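Local coordinates for uncharacterized protein MT2708 (Mycobacterium tuberculosis, PDB 2FGG) that is of unknown function but belongs to the Rv2632c-like family, related to Rv1738, and folds as a three-stranded antiparallel sheet with one long helix, at residues Arg44-Ala48 with Asp49-Ala53; Ser66-Ala69 with Asn70-Ala74. One frame throughout, in Å; residues are numbered along the deposited sequence.

Contact 1: residues Arg44-Ala48 with Asp49-Ala53; sequences RLDPA and DEPVA
L45 reaches across the bend of the 44-53 loop to the ring of P51, the one apolar side-chain pair joining 44-48 to 49-53. L45 CB lies 3.8 Å from P51 CD. One bond further out, L45 CG is 4.1 Å from P51 CG and stays close to CD as well. L45 CD1 ends beside the ring, 3.8 Å from P51 CG, while CD2 turns away from the proline. A chi1 of -69°, with CG opposite the carbonyl carbon, swings the isobutyl group so that CD1 comes to lie there. The leucine runs across the CG-CD side of the P51 ring, the two side chains at about a right angle.

Next to this pair, D46 OD1 comes within 3.3 Å of D49 N, but the angle is too poor for a hydrogen bond. Nine of the ten residues follow a peptide bond modelled as cis, so the backbone is doubtful; the side-chain contacts hung on it, L45-P51 included, describe the model as deposited and call for caution.

The loop is largely exposed and connects strand 35-43 to helix 54-83, with A53 at the N-cap position. L45 also touches L59 of that helix, and R44 lies against L59 and R63.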
ATOM      1  N   ARG A  44      -1.779 -16.462  -1.697  1.00 70.58           N
ATOM      2  CA  ARG A  44      -2.941 -16.982  -2.455  1.00 72.46           C
ATOM      3  C   ARG A  44      -2.384 -18.183  -3.218  1.00 73.15           C
ATOM      4  O   ARG A  44      -1.803 -19.074  -2.600  1.00 73.39           O
ATOM      5  CB  ARG A  44      -3.647 -15.975  -3.386  1.00 72.62           C
ATOM      6  CG  ARG A  44      -5.013 -15.473  -2.877  1.00 73.38           C
ATOM      7  CD  ARG A  44      -5.854 -14.841  -3.989  1.00 73.59           C
ATOM      8  NE  ARG A  44      -6.875 -15.743  -4.532  1.00 77.34           N
ATOM      9  CZ  ARG A  44      -6.811 -16.354  -5.719  1.00 78.91           C
ATOM     10  NH1 ARG A  44      -5.764 -16.175  -6.523  1.00 79.38           N
ATOM     11  NH2 ARG A  44      -7.804 -17.154  -6.108  1.00 79.56           N
ATOM     12  N   LEU A  45      -2.572 -18.196  -4.541  1.00 74.32           N
ATOM     13  CA  LEU A  45      -1.896 -19.098  -5.505  1.00 75.39           C
ATOM     14  C   LEU A  45      -1.118 -20.328  -4.970  1.00 76.23           C
ATOM     15  O   LEU A  45      -0.028 -20.159  -4.415  1.00 76.47           O
ATOM     16  CB  LEU A  45      -0.961 -18.276  -6.423  1.00 75.32           C
ATOM     17  CG  LEU A  45      -1.454 -17.271  -7.486  1.00 75.38           C
ATOM     18  CD1 LEU A  45      -2.236 -17.937  -8.613  1.00 75.95           C
ATOM     19  CD2 LEU A  45      -2.267 -16.131  -6.898  1.00 75.21           C
ATOM     20  N   ASP A  46      -1.631 -21.558  -5.130  1.00 77.15           N
ATOM     21  CA  ASP A  46      -2.986 -21.901  -5.624  1.00 78.07           C
ATOM     22  C   ASP A  46      -3.330 -23.413  -5.810  1.00 78.44           C
ATOM     23  O   ASP A  46      -4.237 -23.725  -6.591  1.00 78.56           O
ATOM     24  CB  ASP A  46      -3.375 -21.107  -6.896  1.00 78.22           C
ATOM     25  CG  ASP A  46      -2.592 -21.530  -8.148  1.00 78.97           C
ATOM     26  OD1 ASP A  46      -1.856 -22.548  -8.122  1.00 79.20           O
ATOM     27  OD2 ASP A  46      -2.732 -20.828  -9.176  1.00 79.75           O
ATOM     28  N   PRO A  47      -2.635 -24.356  -5.118  1.00 78.86           N
ATOM     29  CA  PRO A  47      -1.414 -24.375  -4.283  1.00 79.09           C
ATOM     30  C   PRO A  47      -0.028 -23.966  -4.872  1.00 79.22           C
ATOM     31  O   PRO A  47       0.515 -22.988  -4.351  1.00 79.27           O
ATOM     32  CB  PRO A  47      -1.415 -25.787  -3.653  1.00 79.18           C
ATOM     33  CG  PRO A  47      -2.831 -26.267  -3.782  1.00 79.06           C
ATOM     34  CD  PRO A  47      -3.306 -25.675  -5.080  1.00 78.95           C
ATOM     35  N   ALA A  48       0.592 -24.611  -5.883  1.00 79.32           N
ATOM     36  CA  ALA A  48       0.188 -25.756  -6.767  1.00 79.45           C
ATOM     37  C   ALA A  48      -0.846 -25.517  -7.904  1.00 79.46           C
ATOM     38  O   ALA A  48      -2.052 -25.530  -7.674  1.00 79.60           O
ATOM     39  CB  ALA A  48      -0.065 -27.083  -5.993  1.00 79.38           C
ATOM     40  N   ASP A  49      -0.373 -25.358  -9.144  1.00 79.31           N
ATOM     41  CA  ASP A  49       1.004 -25.662  -9.536  1.00 79.06           C
ATOM     42  C   ASP A  49       1.603 -24.593 -10.484  1.00 78.72           C
ATOM     43  O   ASP A  49       1.451 -24.704 -11.704  1.00 78.84           O
ATOM     44  CB  ASP A  49       1.025 -27.055 -10.196  1.00 79.15           C
ATOM     45  CG  ASP A  49       2.431 -27.563 -10.485  1.00 79.50           C
ATOM     46  OD1 ASP A  49       2.588 -28.323 -11.467  1.00 79.72           O
ATOM     47  OD2 ASP A  49       3.371 -27.220  -9.735  1.00 80.04           O
ATOM     48  N   GLU A  50       2.260 -23.553  -9.953  1.00 78.16           N
ATOM     49  CA  GLU A  50       2.338 -23.253  -8.509  1.00 77.51           C
ATOM     50  C   GLU A  50       2.214 -21.759  -8.120  1.00 76.67           C
ATOM     51  O   GLU A  50       2.024 -21.462  -6.932  1.00 76.84           O
ATOM     52  CB  GLU A  50       3.566 -23.908  -7.833  1.00 77.69           C
ATOM     53  CG  GLU A  50       4.867 -23.101  -7.870  1.00 78.33           C
ATOM     54  CD  GLU A  50       5.920 -23.696  -8.799  1.00 79.29           C
ATOM     55  OE1 GLU A  50       6.842 -22.952  -9.198  1.00 79.90           O
ATOM     56  OE2 GLU A  50       5.832 -24.902  -9.127  1.00 79.35           O
ATOM     57  N   PRO A  51       2.319 -20.815  -9.093  1.00 75.74           N
ATOM     58  CA  PRO A  51       2.783 -20.850 -10.503  1.00 74.67           C
ATOM     59  C   PRO A  51       4.325 -21.017 -10.778  1.00 73.45           C
ATOM     60  O   PRO A  51       4.667 -22.148 -11.127  1.00 73.42           O
ATOM     61  CB  PRO A  51       2.077 -19.644 -11.153  1.00 74.87           C
ATOM     62  CG  PRO A  51       1.053 -19.160 -10.087  1.00 75.31           C
ATOM     63  CD  PRO A  51       1.720 -19.506  -8.784  1.00 75.68           C
ATOM     64  N   VAL A  52       5.269 -20.048 -10.712  1.00 71.70           N
ATOM     65  CA  VAL A  52       5.259 -18.561 -10.905  1.00 70.21           C
ATOM     66  C   VAL A  52       4.414 -17.662  -9.971  1.00 69.02           C
ATOM     67  O   VAL A  52       3.238 -17.470 -10.226  1.00 69.33           O
ATOM     68  CB  VAL A  52       5.232 -18.152 -12.453  1.00 70.30           C
ATOM     69  CG1 VAL A  52       3.957 -18.589 -13.176  1.00 70.12           C
ATOM     70  CG2 VAL A  52       5.497 -16.668 -12.656  1.00 70.92           C
ATOM     71  N   ALA A  53       4.983 -17.008  -8.950  1.00 67.25           N
ATOM     72  CA  ALA A  53       6.336 -16.428  -8.836  1.00 65.28           C
ATOM     73  C   ALA A  53       6.119 -14.932  -9.074  1.00 63.85           C
ATOM     74  O   ALA A  53       5.937 -14.172  -8.127  1.00 63.49           O
ATOM     75  CB  ALA A  53       7.347 -17.015  -9.801  1.00 65.45           C
TER

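Contact 2: residues Ser66-Ala69 with Asn70-Ala74; sequences SDLA and NQLFA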
ATOM      1  N   SER A  66      -3.460  -1.135  -2.862  1.00 59.05           N
ATOM      2  CA  SER A  66      -4.879  -0.893  -2.605  1.00 60.09           C
ATOM      3  C   SER A  66      -5.108  -0.560  -1.158  1.00 60.01           C
ATOM      4  O   SER A  66      -5.863   0.351  -0.842  1.00 60.46           O
ATOM      5  CB  SER A  66      -5.723  -2.135  -2.908  1.00 60.13           C
ATOM      6  OG  SER A  66      -5.505  -2.590  -4.219  1.00 63.06           O
ATOM      7  N   ASP A  67      -4.491  -1.342  -0.280  1.00 60.41           N
ATOM      8  CA  ASP A  67      -4.616  -1.152   1.153  1.00 60.41           C
ATOM      9  C   ASP A  67      -4.125   0.247   1.504  1.00 60.40           C
ATOM     10  O   ASP A  67      -4.801   0.994   2.198  1.00 60.70           O
ATOM     11  CB  ASP A  67      -3.798  -2.207   1.897  1.00 60.66           C
ATOM     12  CG  ASP A  67      -3.985  -2.143   3.393  1.00 61.63           C
ATOM     13  OD1 ASP A  67      -5.004  -1.576   3.837  1.00 65.11           O
ATOM     14  OD2 ASP A  67      -3.129  -2.664   4.139  1.00 62.79           O
ATOM     15  N   LEU A  68      -2.952   0.598   0.999  1.00 60.14           N
ATOM     16  CA  LEU A  68      -2.343   1.870   1.306  1.00 60.05           C
ATOM     17  C   LEU A  68      -3.163   3.006   0.703  1.00 60.55           C
ATOM     18  O   LEU A  68      -3.366   4.029   1.358  1.00 60.93           O
ATOM     19  CB  LEU A  68      -0.893   1.894   0.825  1.00 59.73           C
ATOM     20  CG  LEU A  68      -0.037   3.133   1.087  1.00 59.82           C
ATOM     21  CD1 LEU A  68       0.146   3.404   2.572  1.00 59.36           C
ATOM     22  CD2 LEU A  68       1.296   2.967   0.410  1.00 59.55           C
ATOM     23  N   ALA A  69      -3.636   2.826  -0.531  1.00 60.41           N
ATOM     24  CA  ALA A  69      -4.527   3.799  -1.166  1.00 60.31           C
ATOM     25  C   ALA A  69      -5.770   4.044  -0.308  1.00 60.76           C
ATOM     26  O   ALA A  69      -6.149   5.196  -0.084  1.00 61.05           O
ATOM     27  CB  ALA A  69      -4.920   3.346  -2.548  1.00 60.04           C
ATOM     28  N   ASN A  70      -6.380   2.966   0.194  1.00 60.96           N
ATOM     29  CA  ASN A  70      -7.564   3.059   1.046  1.00 61.11           C
ATOM     30  C   ASN A  70      -7.285   3.780   2.355  1.00 60.77           C
ATOM     31  O   ASN A  70      -8.123   4.524   2.854  1.00 61.24           O
ATOM     32  CB  ASN A  70      -8.148   1.682   1.341  1.00 61.38           C
ATOM     33  CG  ASN A  70      -8.707   0.997   0.102  1.00 64.45           C
ATOM     34  OD1 ASN A  70      -9.158   1.644  -0.857  1.00 67.10           O
ATOM     35  ND2 ASN A  70      -8.675  -0.332   0.114  1.00 66.86           N
ATOM     36  N   GLN A  71      -6.107   3.556   2.915  1.00 60.21           N
ATOM     37  CA  GLN A  71      -5.701   4.272   4.112  1.00 59.65           C
ATOM     38  C   GLN A  71      -5.531   5.759   3.811  1.00 59.36           C
ATOM     39  O   GLN A  71      -5.877   6.604   4.633  1.00 60.20           O
ATOM     40  CB  GLN A  71      -4.406   3.692   4.664  1.00 59.51           C
ATOM     41  CG  GLN A  71      -4.580   2.356   5.345  1.00 59.08           C
ATOM     42  CD  GLN A  71      -3.260   1.738   5.672  1.00 59.29           C
ATOM     43  OE1 GLN A  71      -2.431   2.346   6.335  1.00 60.88           O
ATOM     44  NE2 GLN A  71      -3.049   0.526   5.210  1.00 59.51           N
ATOM     45  N   LEU A  72      -5.018   6.072   2.626  1.00 58.14           N
ATOM     46  CA  LEU A  72      -4.831   7.451   2.220  1.00 57.21           C
ATOM     47  C   LEU A  72      -6.158   8.150   1.895  1.00 56.96           C
ATOM     48  O   LEU A  72      -6.282   9.370   2.079  1.00 56.88           O
ATOM     49  CB  LEU A  72      -3.856   7.533   1.045  1.00 56.93           C
ATOM     50  CG  LEU A  72      -2.377   7.360   1.393  1.00 55.55           C
ATOM     51  CD1 LEU A  72      -1.571   7.053   0.155  1.00 53.74           C
ATOM     52  CD2 LEU A  72      -1.845   8.607   2.092  1.00 54.29           C
ATOM     53  N   PHE A  73      -7.138   7.376   1.424  1.00 56.19           N
ATOM     54  CA  PHE A  73      -8.490   7.887   1.200  1.00 55.43           C
ATOM     55  C   PHE A  73      -9.169   8.175   2.538  1.00 54.91           C
ATOM     56  O   PHE A  73      -9.845   9.186   2.698  1.00 55.11           O
ATOM     57  CB  PHE A  73      -9.337   6.913   0.375  1.00 55.43           C
ATOM     58  CG  PHE A  73      -9.016   6.907  -1.105  1.00 55.55           C
ATOM     59  CD1 PHE A  73      -9.059   8.075  -1.852  1.00 54.95           C
ATOM     60  CD2 PHE A  73      -8.710   5.714  -1.756  1.00 54.83           C
ATOM     61  CE1 PHE A  73      -8.765   8.060  -3.220  1.00 54.93           C
ATOM     62  CE2 PHE A  73      -8.427   5.689  -3.112  1.00 53.05           C
ATOM     63  CZ  PHE A  73      -8.449   6.864  -3.844  1.00 54.50           C
ATOM     64  N   ALA A  74      -8.971   7.292   3.501  1.00 54.30           N
ATOM     65  CA  ALA A  74      -9.489   7.513   4.847  1.00 53.96           C
ATOM     66  C   ALA A  74      -8.856   8.744   5.499  1.00 53.54           C
ATOM     67  O   ALA A  74      -9.509   9.462   6.249  1.00 54.01           O
ATOM     68  CB  ALA A  74      -9.275   6.286   5.702  1.00 53.33           C
TER
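D67 and Q71, one helical turn apart, are joined through both backbone and side chain. Q71 NE2 donates to D67 OD1 at 3.2 Å, nearly straight at 160°. The oxygen lies close to the plane of the amide, yet the nitrogen meets the carboxylate from above, 63° out of its plane. D67 reaches this position with CG anti to its own N, and Q71 runs extended beyond CG. Successive i to i+4 backbone bonds accompany it, from N70 N to S66 O, Q71 N to D67 O, L72 N to L68 O and F73 N to A69 O, all within 2.8 to 3.0 Å.

The packed side faces the sheet: L68, which is buried, has its CG 4.3 Å from L72 CD1. The solvent side carries the exposed S66, N70 and F73, where A69 CB makes only a light contact with F73 CE2, also at 4.3 Å.

The main polar partners of D67 and Q71 lie on strand 35-43: D67 OD2 accepts from V40 N, and Q71 NE2 donates to V38 O. The D67-Q71 bond thus links two groups each held by that outer strand. L68 and L72 both pack on M37 and L30, and L72 also meets W32.

Contact 1 comes first along the chain, in the loop connecting strand 35-43 to helix 54-83; contact 2 follows well inside that helix. Their centres lie 27 Å apart and their nearest atoms about 12 Å, so the two do not touch. What they share is the strand-helix pair: the first sits on the connection between its members, the second where the helix lies against the sheet. The centre of contact 1 is about 23 Å from the centre of the chain and that of contact 2 about 7 Å, placing one at the end of the fold and the other near its middle. Through the strand bonds of D67 and Q71 and the packing of L68 and L72, 66-74 helps hold helix to sheet.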